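Local coordinates for clavulanic acid biosynthesis oligopeptide binding protein 2 (Streptomyces clavuligerus, PDB 2WOL), which is an oligopeptide-binding protein of the clavulanic acid biosynthetic pathway and probably serves peptide uptake, as family 5 extracellular solute-binding proteins generally do, at residues A[84-89]-A[101-107]; A[116-121]-A[166-172]; A[393-397]-A[444-450]; A[402-406]-A[449-453]; A[18-22]-A[296-300]. All coordinates share one frame. Residue numbers count along the deposited sequence, not the author numbering.

Contact 1. Residues A[84-89]-A[101-107]; sequences DLAEGP and YRLRRGL
A loop can lie along the end of a strand and join it through one bridged pair of residues. Here the irregular segment 84-89 meets 101-107, where strand 98-102 finishes, with Ala86 and Leu103 bridged at a CA-CA distance of 4.4 Å. Two backbone bonds flank the pair: Arg104 N to Leu85 O (2.9 Å) and Glu87 N to Arg102 O (2.8 Å). Arg104, in an m-t-t rotamer with chi4 near -88°, runs back along the loop, so that NE makes a weak bond to Asp84 O (3.2 Å) while NH2 donates to a water that also bonds Ala86 O. Leu85 (m, t) and Leu107 (m, t) meet at CD2-CD1, 3.5 Å. Tyr101 (m, chi2 85°) turns its ring edge to Ala86, CD2 lying 4.1 Å from Ala86 CB, and its hydroxyl bonds Asp184. Glu87 (m, t, chi3 -51°) lays CG 4.0 Å from CG of Arg104, and waters link its carboxylate weakly to Leu103 O and Arg105 N. The backbone of Leu103 is also bonded to His170, and the whole is a single beta bridge between an irregular segment and the margin of a four-stranded antiparallel sheet.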
# COMPACT_ATOMS: atom_id res chain seq x y z
N ASP A 84 0.15 -6.41 -19.69
CA ASP A 84 1.40 -5.70 -19.91
C ASP A 84 2.32 -6.59 -20.75
O ASP A 84 2.32 -6.49 -21.98
CB ASP A 84 2.03 -5.29 -18.57
CG ASP A 84 3.34 -4.53 -18.72
OD1 ASP A 84 3.72 -4.17 -19.85
OD2 ASP A 84 3.98 -4.28 -17.68
N LEU A 85 3.08 -7.48 -20.11
CA LEU A 85 3.87 -8.46 -20.85
C LEU A 85 2.97 -9.55 -21.43
O LEU A 85 3.29 -10.12 -22.47
CB LEU A 85 4.97 -9.08 -19.99
CG LEU A 85 6.13 -8.18 -19.58
CD1 LEU A 85 6.96 -8.87 -18.52
CD2 LEU A 85 7.00 -7.80 -20.77
N ALA A 86 1.87 -9.84 -20.74
CA ALA A 86 0.88 -10.80 -21.23
C ALA A 86 0.04 -10.18 -22.34
O ALA A 86 -0.17 -8.96 -22.36
CB ALA A 86 -0.00 -11.28 -20.10
N GLU A 87 -0.44 -11.01 -23.25
CA GLU A 87 -1.28 -10.52 -24.34
C GLU A 87 -2.72 -10.26 -23.89
O GLU A 87 -3.44 -9.48 -24.52
CB GLU A 87 -1.27 -11.51 -25.51
CG GLU A 87 0.12 -11.79 -26.07
CD GLU A 87 0.14 -12.96 -27.04
OE1 GLU A 87 -0.37 -14.05 -26.69
OE2 GLU A 87 0.69 -12.80 -28.15
N GLY A 88 -3.12 -10.93 -22.81
CA GLY A 88 -4.45 -10.75 -22.23
C GLY A 88 -4.43 -10.95 -20.72
O GLY A 88 -3.42 -11.39 -20.17
N PRO A 89 -5.55 -10.64 -20.04
CA PRO A 89 -5.63 -10.88 -18.60
C PRO A 89 -5.52 -12.37 -18.27
O PRO A 89 -5.77 -13.22 -19.14
CB PRO A 89 -7.02 -10.36 -18.22
CG PRO A 89 -7.42 -9.47 -19.34
CD PRO A 89 -6.79 -10.04 -20.56
N TYR A 101 -1.21 -17.36 -18.42
CA TYR A 101 -0.83 -16.14 -19.13
C TYR A 101 -0.04 -16.49 -20.38
O TYR A 101 0.70 -17.48 -20.41
CB TYR A 101 0.02 -15.21 -18.24
CG TYR A 101 -0.69 -14.74 -16.99
CD1 TYR A 101 -0.69 -15.52 -15.84
CD2 TYR A 101 -1.34 -13.50 -16.96
CE1 TYR A 101 -1.34 -15.09 -14.69
CE2 TYR A 101 -1.99 -13.07 -15.81
CZ TYR A 101 -1.98 -13.87 -14.68
OH TYR A 101 -2.62 -13.47 -13.52
N ARG A 102 -0.19 -15.66 -21.40
CA ARG A 102 0.50 -15.83 -22.67
C ARG A 102 1.33 -14.59 -22.95
O ARG A 102 0.80 -13.49 -23.05
CB ARG A 102 -0.51 -16.11 -23.79
CG ARG A 102 -1.46 -17.23 -23.41
CD ARG A 102 -2.48 -17.61 -24.48
NE ARG A 102 -3.44 -18.55 -23.89
CZ ARG A 102 -3.21 -19.85 -23.71
NH1 ARG A 102 -2.06 -20.40 -24.10
NH2 ARG A 102 -4.13 -20.61 -23.14
N LEU A 103 2.64 -14.78 -23.04
CA LEU A 103 3.58 -13.67 -23.14
C LEU A 103 3.73 -13.15 -24.56
O LEU A 103 3.70 -13.93 -25.53
CB LEU A 103 4.95 -14.09 -22.61
CG LEU A 103 5.19 -14.12 -21.10
CD1 LEU A 103 4.54 -15.34 -20.45
CD2 LEU A 103 6.69 -14.11 -20.82
N ARG A 104 3.90 -11.84 -24.68
CA ARG A 104 4.27 -11.21 -25.95
C ARG A 104 5.62 -11.76 -26.42
O ARG A 104 6.50 -12.02 -25.60
CB ARG A 104 4.34 -9.69 -25.81
CG ARG A 104 3.01 -9.02 -25.57
CD ARG A 104 3.22 -7.57 -25.17
NE ARG A 104 1.97 -6.81 -25.17
CZ ARG A 104 1.47 -6.19 -26.23
NH1 ARG A 104 2.11 -6.22 -27.40
NH2 ARG A 104 0.33 -5.51 -26.13
N ARG A 105 5.76 -11.93 -27.73
CA ARG A 105 6.95 -12.54 -28.31
C ARG A 105 8.01 -11.50 -28.64
O ARG A 105 7.70 -10.33 -28.89
CB ARG A 105 6.60 -13.30 -29.60
CG ARG A 105 5.20 -13.92 -29.64
CD ARG A 105 5.20 -15.41 -29.32
NE ARG A 105 3.90 -16.01 -29.60
CZ ARG A 105 3.63 -17.31 -29.51
NH1 ARG A 105 4.57 -18.18 -29.15
NH2 ARG A 105 2.40 -17.75 -29.79
N GLY A 106 9.27 -11.92 -28.63
CA GLY A 106 10.39 -11.10 -29.09
C GLY A 106 10.79 -9.92 -28.21
O GLY A 106 11.52 -9.04 -28.66
N LEU A 107 10.34 -9.92 -26.96
CA LEU A 107 10.67 -8.84 -26.03
C LEU A 107 12.05 -9.06 -25.41
O LEU A 107 12.49 -10.20 -25.28
CB LEU A 107 9.60 -8.68 -24.96
CG LEU A 107 8.15 -8.46 -25.43
CD1 LEU A 107 7.30 -7.98 -24.28
CD2 LEU A 107 8.06 -7.47 -26.58
O HOH W 1 -0.49 -6.62 -23.73
O HOH W 2 2.22 -15.68 -26.80
O HOH W 3 3.36 -11.10 -29.19
O HOH W 4 -2.46 -13.92 -21.21

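Contact 2. Residues A[116-121]-A[166-172]; sequences TSDDVR and TPDEHTI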
# COMPACT_ATOMS: atom_id res chain seq x y z
N THR A 116 11.60 -14.49 -21.49
CA THR A 116 10.83 -15.72 -21.66
C THR A 116 10.02 -16.03 -20.41
O THR A 116 10.27 -15.47 -19.34
CB THR A 116 11.72 -16.94 -22.00
OG1 THR A 116 12.55 -17.27 -20.88
CG2 THR A 116 12.59 -16.68 -23.23
N SER A 117 9.06 -16.94 -20.55
CA SER A 117 8.22 -17.37 -19.43
C SER A 117 9.04 -17.97 -18.28
O SER A 117 8.66 -17.84 -17.11
CB SER A 117 7.17 -18.37 -19.90
OG SER A 117 7.78 -19.53 -20.45
N ASP A 118 10.17 -18.60 -18.61
CA ASP A 118 11.11 -19.10 -17.60
C ASP A 118 11.56 -18.01 -16.64
O ASP A 118 11.82 -18.28 -15.47
CB ASP A 118 12.32 -19.78 -18.25
CG ASP A 118 12.14 -21.28 -18.42
OD1 ASP A 118 11.03 -21.81 -18.19
OD2 ASP A 118 13.13 -21.95 -18.78
N ASP A 119 11.65 -16.77 -17.13
CA ASP A 119 12.13 -15.64 -16.33
C ASP A 119 11.07 -15.16 -15.35
O ASP A 119 11.40 -14.65 -14.27
CB ASP A 119 12.53 -14.47 -17.23
CG ASP A 119 13.55 -14.85 -18.29
OD1 ASP A 119 14.20 -15.92 -18.17
OD2 ASP A 119 13.71 -14.06 -19.25
N VAL A 120 9.80 -15.32 -15.73
CA VAL A 120 8.69 -14.97 -14.85
C VAL A 120 8.58 -16.02 -13.75
O VAL A 120 8.43 -15.67 -12.57
CB VAL A 120 7.35 -14.82 -15.61
CG1 VAL A 120 6.22 -14.48 -14.64
CG2 VAL A 120 7.46 -13.75 -16.69
N ARG A 121 8.68 -17.29 -14.12
CA ARG A 121 8.73 -18.34 -13.12
C ARG A 121 9.91 -18.13 -12.18
O ARG A 121 9.76 -18.27 -10.96
CB ARG A 121 8.82 -19.73 -13.74
CG ARG A 121 8.96 -20.83 -12.71
CD ARG A 121 8.65 -22.18 -13.29
NE ARG A 121 9.70 -22.62 -14.20
CZ ARG A 121 9.62 -23.72 -14.93
NH1 ARG A 121 8.54 -24.49 -14.85
NH2 ARG A 121 10.63 -24.04 -15.74
N THR A 166 5.76 -23.98 -17.42
CA THR A 166 6.12 -23.20 -18.59
C THR A 166 6.15 -24.10 -19.83
O THR A 166 7.23 -24.46 -20.31
CB THR A 166 7.48 -22.47 -18.41
OG1 THR A 166 8.49 -23.42 -18.03
CG2 THR A 166 7.38 -21.39 -17.33
N PRO A 167 4.96 -24.46 -20.36
CA PRO A 167 4.89 -25.40 -21.49
C PRO A 167 5.66 -24.94 -22.73
O PRO A 167 6.13 -25.78 -23.50
CB PRO A 167 3.39 -25.51 -21.78
CG PRO A 167 2.75 -24.36 -21.10
CD PRO A 167 3.62 -24.02 -19.92
N ASP A 168 5.78 -23.63 -22.93
CA ASP A 168 6.74 -23.08 -23.89
C ASP A 168 7.30 -21.74 -23.41
O ASP A 168 6.94 -21.27 -22.32
CB ASP A 168 6.16 -23.00 -25.32
CG ASP A 168 4.96 -22.06 -25.43
OD1 ASP A 168 4.93 -21.02 -24.75
OD2 ASP A 168 4.05 -22.36 -26.24
N GLU A 169 8.17 -21.13 -24.21
CA GLU A 169 8.86 -19.89 -23.82
C GLU A 169 7.93 -18.68 -23.68
O GLU A 169 8.34 -17.64 -23.17
CB GLU A 169 9.99 -19.57 -24.80
CG GLU A 169 11.19 -20.52 -24.71
CD GLU A 169 11.04 -21.78 -25.56
OE1 GLU A 169 9.99 -21.95 -26.22
OE2 GLU A 169 11.98 -22.60 -25.56
N HIS A 170 6.68 -18.82 -24.12
CA HIS A 170 5.72 -17.72 -24.11
C HIS A 170 4.42 -18.06 -23.37
O HIS A 170 3.40 -17.39 -23.56
CB HIS A 170 5.44 -17.24 -25.54
CG HIS A 170 6.68 -16.82 -26.27
ND1 HIS A 170 7.35 -15.64 -25.98
CD2 HIS A 170 7.39 -17.42 -27.25
CE1 HIS A 170 8.41 -15.54 -26.77
NE2 HIS A 170 8.45 -16.61 -27.55
N THR A 171 4.46 -19.08 -22.53
CA THR A 171 3.30 -19.50 -21.76
C THR A 171 3.69 -19.82 -20.33
O THR A 171 4.71 -20.47 -20.08
CB THR A 171 2.61 -20.73 -22.40
OG1 THR A 171 2.46 -20.52 -23.81
CG2 THR A 171 1.24 -20.98 -21.78
N ILE A 172 2.88 -19.36 -19.38
CA ILE A 172 3.09 -19.68 -17.98
C ILE A 172 1.76 -20.02 -17.30
O ILE A 172 0.75 -19.34 -17.52
CB ILE A 172 3.88 -18.55 -17.23
CG1 ILE A 172 4.34 -19.03 -15.85
CG2 ILE A 172 3.07 -17.23 -17.17
CD1 ILE A 172 5.47 -18.20 -15.26
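This is a largely polar docking of a helix's first turn onto a tight turn between two strands: helix 117-127 meets the type I beta turn Asp168-Thr171, which links strands 164-166 and 171-175 of an antiparallel sheet. The backbone amide of Ser117, at the start of the helix, donates to Glu169 O (2.8 Å), and the Ser117 hydroxyl, in the p rotamer, donates to Asp168 O (2.7 Å). One residue holds two successive carbonyls of the turn. The turn is braced from within, since Asp168 OD1 accepts from His170 N (2.9 Å) in an Asx turn and from Thr171 OG1 (2.7 Å). Thr166 OG1 donates to Asp118 OD1 (3.0 Å), an oxygen that also faces Arg121 NH2 at 3.3 Å as an electrostatic pair. Arg121 NH1 bonds Val164 O. Ile172 supplies the apolar part, its CD1 lying 3.8 Å from Val120 CG1 and 4.0 Å from Arg121 CB. The chemistry implies a position fixed mainly by directional bonds, in which early helix donors satisfy turn carbonyls, with a small apolar contact of Ile172 beside them.

Contact 3. Residues A[393-397]-A[444-450]; sequences AVIGT and HGLGLLV
At the apolar centre, Ile395 (t, t) lies between Leu448 (m, chi2 100°, between wells) and Val450: its CG1 is 3.8 Å from Leu448 CB and its CD1 3.6 Å from Val450 CG2. Val394 (t) brings CG1 to 3.7 Å from Leu446 CD2. Strands 393-397 and 448-450 run parallel, their axes 4.5 Å apart at 22°, in register Ile395 with Leu448 (CA-CA 4.6 Å) and Gly396 with Leu449 (4.7 Å). A CB at Gly396 would clash, 2.7 Å from Leu449 CD2. The ladder belongs to the parallel part of a mixed sheet: strand 391-398 also pairs in parallel with 418-425, through a beta-alpha-beta crossover over helix 401-414, which packs on Ile395 and Val450. Backbone bonds run from Gly396 N to Leu448 O (2.8 Å), from Val450 N to Gly396 O (3.0 Å) and, weakly, from Leu448 N to Val394 O (3.4 Å). At the polar edge, Gly445 (positive phi) is C-prime in the Schellman motif ending helix 438-444, and a water bridges its O (2.8 Å) to Val394 N (2.9 Å).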
# COMPACT_ATOMS: atom_id res chain seq x y z
N ALA A 393 -5.55 0.83 31.61
CA ALA A 393 -4.96 0.12 30.48
C ALA A 393 -3.82 0.91 29.86
O ALA A 393 -3.53 2.04 30.27
CB ALA A 393 -6.03 -0.21 29.43
N VAL A 394 -3.16 0.30 28.88
CA VAL A 394 -2.02 0.90 28.19
C VAL A 394 -2.28 0.92 26.68
O VAL A 394 -2.70 -0.09 26.10
CB VAL A 394 -0.69 0.13 28.48
CG1 VAL A 394 0.49 0.78 27.77
CG2 VAL A 394 -0.43 0.05 29.98
N ILE A 395 -2.01 2.07 26.07
CA ILE A 395 -2.06 2.21 24.62
C ILE A 395 -0.65 2.28 24.04
O ILE A 395 0.19 3.06 24.51
CB ILE A 395 -2.94 3.44 24.18
CG1 ILE A 395 -3.04 3.50 22.64
CG2 ILE A 395 -2.43 4.76 24.80
CD1 ILE A 395 -4.19 4.37 22.14
N GLY A 396 -0.38 1.45 23.04
CA GLY A 396 0.91 1.43 22.36
C GLY A 396 0.91 2.35 21.15
O GLY A 396 -0.08 2.43 20.42
N THR A 397 2.02 3.05 20.94
CA THR A 397 2.12 4.02 19.86
C THR A 397 3.58 4.30 19.46
O THR A 397 4.50 3.76 20.07
CB THR A 397 1.40 5.34 20.22
OG1 THR A 397 1.28 6.17 19.06
CG2 THR A 397 2.15 6.10 21.31
N HIS A 444 4.33 -5.85 26.93
CA HIS A 444 4.01 -4.52 27.43
C HIS A 444 2.53 -4.34 27.76
O HIS A 444 2.12 -3.28 28.23
CB HIS A 444 4.47 -3.45 26.44
CG HIS A 444 5.94 -3.46 26.20
ND1 HIS A 444 6.85 -3.02 27.14
CD2 HIS A 444 6.67 -3.85 25.13
CE1 HIS A 444 8.07 -3.15 26.66
NE2 HIS A 444 7.99 -3.64 25.44
N GLY A 445 1.74 -5.39 27.52
CA GLY A 445 0.31 -5.38 27.85
C GLY A 445 -0.43 -4.27 27.12
O GLY A 445 -1.13 -3.46 27.74
N LEU A 446 -0.28 -4.26 25.80
CA LEU A 446 -0.81 -3.20 24.95
C LEU A 446 -2.23 -3.52 24.49
O LEU A 446 -2.44 -4.10 23.41
CB LEU A 446 0.12 -2.94 23.76
CG LEU A 446 1.59 -2.66 24.13
CD1 LEU A 446 2.47 -2.53 22.90
CD2 LEU A 446 1.71 -1.43 25.03
N GLY A 447 -3.20 -3.15 25.32
CA GLY A 447 -4.61 -3.42 25.07
C GLY A 447 -5.16 -2.64 23.89
O GLY A 447 -6.12 -3.08 23.24
N LEU A 448 -4.57 -1.47 23.64
CA LEU A 448 -4.88 -0.66 22.46
C LEU A 448 -3.59 -0.34 21.72
O LEU A 448 -2.53 -0.19 22.33
CB LEU A 448 -5.59 0.64 22.85
CG LEU A 448 -6.77 0.59 23.82
CD1 LEU A 448 -6.30 0.98 25.22
CD2 LEU A 448 -7.89 1.51 23.37
N LEU A 449 -3.70 -0.21 20.40
CA LEU A 449 -2.56 0.11 19.53
C LEU A 449 -2.98 1.11 18.47
O LEU A 449 -4.03 0.93 17.83
CB LEU A 449 -2.04 -1.16 18.85
CG LEU A 449 -1.35 -2.20 19.73
CD1 LEU A 449 -1.22 -3.53 19.00
CD2 LEU A 449 0.02 -1.69 20.17
N VAL A 450 -2.17 2.15 18.28
CA VAL A 450 -2.40 3.12 17.21
C VAL A 450 -1.59 2.72 15.99
O VAL A 450 -0.39 2.46 16.09
CB VAL A 450 -1.98 4.55 17.63
CG1 VAL A 450 -2.19 5.55 16.48
CG2 VAL A 450 -2.74 5.00 18.87
O HOH W 5 -3.72 -2.54 28.35

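Contact 4. Residues A[402-406]-A[449-453]; sequences FRLVA and LVTDW
Phe402 lays one ring face over Val450, with CG 4.0 Å from Val450 CG1, and shows how a single aromatic residue can span several positions of a strand. Its m rotamer (chi1 -82°, chi2 26°) sends the ring along Val450 to Asp452: CD2 stands 3.6 Å from Val450 O, CE2 3.6 Å from Thr451 CA, and CZ, at the ring edge, 3.3 Å from Asp452 OD1, a carboxylate brought round by a p rotamer. The helical segment 402-406 crosses the extended strand with axes 8.6 Å apart at closest approach and N-to-C directions at 132°; the nearest CA pair is Phe402 and Val450, 6.4 Å apart. Val450 meets all three contacting helix residues. In its t rotamer it puts CG1 3.9 Å from CG1 of Val405, itself t, and CG2 4.2 Å from CB of Ala406. The contact is apolar packing of a helix on a sheet face, as in alpha/beta folds. The CA-CB bond of Thr451 points away from the helix, and its side chain touches Trp480 and Leu482. Helix 401-414 follows strand 391-398 and lies against it too, through Thr397; strand 448-453 runs between 391-398, parallel, and 303-309, antiparallel, whose His305 also meets Phe402.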
# COMPACT_ATOMS: atom_id res chain seq x y z
N PHE A 402 1.46 9.66 15.68
CA PHE A 402 0.81 8.54 16.36
C PHE A 402 0.63 8.84 17.85
O PHE A 402 -0.37 8.43 18.44
CB PHE A 402 1.63 7.26 16.18
CG PHE A 402 1.38 6.55 14.87
CD1 PHE A 402 0.95 7.24 13.74
CD2 PHE A 402 1.63 5.18 14.77
CE1 PHE A 402 0.74 6.57 12.53
CE2 PHE A 402 1.42 4.51 13.57
CZ PHE A 402 0.98 5.21 12.45
N ARG A 403 1.61 9.53 18.44
CA ARG A 403 1.55 9.91 19.85
C ARG A 403 0.43 10.92 20.12
O ARG A 403 -0.29 10.80 21.12
CB ARG A 403 2.91 10.44 20.35
CG ARG A 403 2.92 10.95 21.79
CD ARG A 403 2.49 9.86 22.78
NE ARG A 403 2.15 10.40 24.10
CZ ARG A 403 2.91 10.30 25.18
NH1 ARG A 403 4.08 9.67 25.12
NH2 ARG A 403 2.51 10.82 26.33
N LEU A 404 0.29 11.90 19.23
CA LEU A 404 -0.80 12.87 19.33
C LEU A 404 -2.16 12.17 19.30
O LEU A 404 -3.05 12.52 20.08
CB LEU A 404 -0.72 13.91 18.21
CG LEU A 404 0.49 14.84 18.16
CD1 LEU A 404 0.38 15.77 16.95
CD2 LEU A 404 0.65 15.65 19.44
N VAL A 405 -2.30 11.19 18.42
CA VAL A 405 -3.52 10.38 18.36
C VAL A 405 -3.73 9.60 19.66
O VAL A 405 -4.83 9.59 20.21
CB VAL A 405 -3.53 9.46 17.11
CG1 VAL A 405 -4.66 8.44 17.18
CG2 VAL A 405 -3.63 10.30 15.84
N ALA A 406 -2.66 8.98 20.16
CA ALA A 406 -2.73 8.25 21.44
C ALA A 406 -3.22 9.15 22.57
O ALA A 406 -4.08 8.74 23.36
CB ALA A 406 -1.37 7.64 21.79
N LEU A 449 -3.70 -0.21 20.40
CA LEU A 449 -2.56 0.11 19.53
C LEU A 449 -2.98 1.11 18.47
O LEU A 449 -4.03 0.93 17.83
CB LEU A 449 -2.04 -1.16 18.85
CG LEU A 449 -1.35 -2.20 19.73
CD1 LEU A 449 -1.22 -3.53 19.00
CD2 LEU A 449 0.02 -1.69 20.17
N VAL A 450 -2.17 2.15 18.28
CA VAL A 450 -2.40 3.12 17.21
C VAL A 450 -1.59 2.72 15.99
O VAL A 450 -0.39 2.46 16.09
CB VAL A 450 -1.98 4.55 17.63
CG1 VAL A 450 -2.19 5.55 16.48
CG2 VAL A 450 -2.74 5.00 18.87
N THR A 451 -2.24 2.66 14.83
CA THR A 451 -1.51 2.38 13.61
C THR A 451 -2.19 2.95 12.37
O THR A 451 -3.29 3.50 12.45
CB THR A 451 -1.20 0.87 13.45
OG1 THR A 451 -0.16 0.69 12.49
CG2 THR A 451 -2.44 0.08 13.03
N ASP A 452 -1.51 2.84 11.23
CA ASP A 452 -2.12 3.12 9.94
C ASP A 452 -1.79 1.97 9.00
O ASP A 452 -0.83 1.23 9.24
CB ASP A 452 -1.70 4.48 9.38
CG ASP A 452 -0.24 4.54 8.95
OD1 ASP A 452 0.60 3.79 9.48
OD2 ASP A 452 0.06 5.37 8.06
N TRP A 453 -2.60 1.81 7.96
CA TRP A 453 -2.52 0.65 7.08
C TRP A 453 -2.95 1.03 5.68
O TRP A 453 -3.94 1.74 5.50
CB TRP A 453 -3.41 -0.48 7.61
CG TRP A 453 -3.72 -1.54 6.60
CD1 TRP A 453 -4.91 -1.73 5.95
CD2 TRP A 453 -2.84 -2.56 6.12
NE1 TRP A 453 -4.82 -2.80 5.10
CE2 TRP A 453 -3.57 -3.33 5.18
CE3 TRP A 453 -1.51 -2.91 6.39
CZ2 TRP A 453 -3.00 -4.42 4.51
CZ3 TRP A 453 -0.96 -4.00 5.73
CH2 TRP A 453 -1.70 -4.74 4.80

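Contact 5. Residues A[18-22]-A[296-300]; sequences DAGVG and TDNPR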
# COMPACT_ATOMS: atom_id res chain seq x y z
N ASP A 18 -6.90 20.23 -7.08
CA ASP A 18 -7.41 18.86 -7.32
C ASP A 18 -7.54 18.45 -8.79
O ASP A 18 -8.16 17.42 -9.09
CB ASP A 18 -8.75 18.63 -6.60
CG ASP A 18 -8.58 17.99 -5.23
OD1 ASP A 18 -7.43 17.75 -4.79
OD2 ASP A 18 -9.61 17.72 -4.58
N ALA A 19 -6.94 19.22 -9.71
CA ALA A 19 -7.05 18.92 -11.14
C ALA A 19 -6.48 17.55 -11.52
O ALA A 19 -6.90 16.95 -12.51
CB ALA A 19 -6.40 20.02 -11.96
N GLY A 20 -5.52 17.07 -10.72
CA GLY A 20 -4.89 15.77 -10.95
C GLY A 20 -5.55 14.61 -10.23
O GLY A 20 -5.03 13.49 -10.24
N VAL A 21 -6.69 14.87 -9.59
CA VAL A 21 -7.43 13.84 -8.86
C VAL A 21 -8.62 13.42 -9.71
O VAL A 21 -9.58 14.18 -9.87
CB VAL A 21 -7.91 14.34 -7.47
CG1 VAL A 21 -8.68 13.25 -6.73
CG2 VAL A 21 -6.74 14.82 -6.63
N GLY A 22 -8.55 12.21 -10.27
CA GLY A 22 -9.61 11.71 -11.15
C GLY A 22 -9.48 12.19 -12.59
O GLY A 22 -10.33 11.88 -13.43
N THR A 296 -1.78 22.21 -6.57
CA THR A 296 -1.88 21.24 -5.48
C THR A 296 -3.06 20.28 -5.65
O THR A 296 -4.16 20.68 -6.04
CB THR A 296 -1.98 21.96 -4.12
OG1 THR A 296 -0.87 22.85 -3.99
CG2 THR A 296 -1.95 20.97 -2.97
N ASP A 297 -2.81 19.00 -5.37
CA ASP A 297 -3.82 17.95 -5.34
C ASP A 297 -3.94 17.40 -3.92
O ASP A 297 -2.94 17.27 -3.22
CB ASP A 297 -3.44 16.83 -6.30
CG ASP A 297 -3.42 17.29 -7.74
OD1 ASP A 297 -4.43 17.88 -8.19
OD2 ASP A 297 -2.41 17.07 -8.44
N ASN A 298 -5.17 17.09 -3.51
CA ASN A 298 -5.44 16.63 -2.14
C ASN A 298 -6.19 15.28 -2.15
O ASN A 298 -7.33 15.20 -1.70
CB ASN A 298 -6.24 17.72 -1.40
CG ASN A 298 -6.35 17.48 0.11
OD1 ASN A 298 -5.57 16.75 0.72
ND2 ASN A 298 -7.34 18.12 0.72
N PRO A 299 -5.54 14.22 -2.66
CA PRO A 299 -6.23 12.94 -2.81
C PRO A 299 -6.30 12.15 -1.51
O PRO A 299 -5.53 12.41 -0.58
CB PRO A 299 -5.34 12.19 -3.80
CG PRO A 299 -3.97 12.68 -3.48
CD PRO A 299 -4.14 14.14 -3.13
N ARG A 300 -7.21 11.19 -1.47
CA ARG A 300 -7.17 10.12 -0.47
C ARG A 300 -6.00 9.21 -0.85
O ARG A 300 -5.75 8.99 -2.04
CB ARG A 300 -8.46 9.31 -0.49
CG ARG A 300 -9.66 10.05 0.06
CD ARG A 300 -10.93 9.37 -0.42
NE ARG A 300 -12.12 9.89 0.26
CZ ARG A 300 -12.62 9.40 1.39
NH1 ARG A 300 -12.03 8.38 2.00
NH2 ARG A 300 -13.71 9.94 1.91
O HOH W 6 -9.62 15.85 -2.70
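Hydrogen bonds dominate this junction, in which a type I beta turn, Asp18 to Val21, closed by Val21 N to Asp18 O (3.0 Å), rests on the end of a short strand. One bond joins backbones, from Asp18 N to Thr296 O (3.0 Å). Two more pair a carboxylate with a main-chain amide, reciprocally: Asp18 OD1 accepts from Asn298 N (2.7 Å) and Asp297 OD1 from Gly20 N (2.9 Å). A water bridges Asp18 OD2 and Asn298 O. Electrostatically the two acids are neighbours, Asp18 OD1 lying 4.5 Å from Asp297 OD1, but Asp297 is also held by a salt bridge to Arg535 and a hydrogen bond with Tyr551. Steric fit matters at Gly20, where a CB would come within 2.6 Å of Asp297 OD2. Apolar contact is slight, with Val21 CG2 4.1 Å from Pro299 CB and 3.9 Å from Asp297 CB. The turn belongs to the N-terminal region ahead of strand 34-39; strand 296-297 pairs antiparallel with the long strand 523-534, and Gly20 bonds through its backbone to Val544.

Overall arrangement
Local packing units divide between distant parts of one chain. Contacts 1 and 2, with centres about 10 Å apart, join where Leu103 N lies 2.8 Å from His170 O and Tyr101 N 2.9 Å from Ile172 O, probable hydrogen bonds along and just beyond strands 98-102 and 171-175. Contacts 3 and 4, also about 10 Å between centres, share Leu449 and Val450. The two pairs lie on opposite sides of the chain's centre, contacts 1 and 3 about 49 Å apart between centres. Contact 5, centred about 25 Å from contact 4, reaches the same sheet and closes a loop enclosing contacts 1 and 2. None holds a ligand; in related solute-binding proteins the peptide generally lies between lobes.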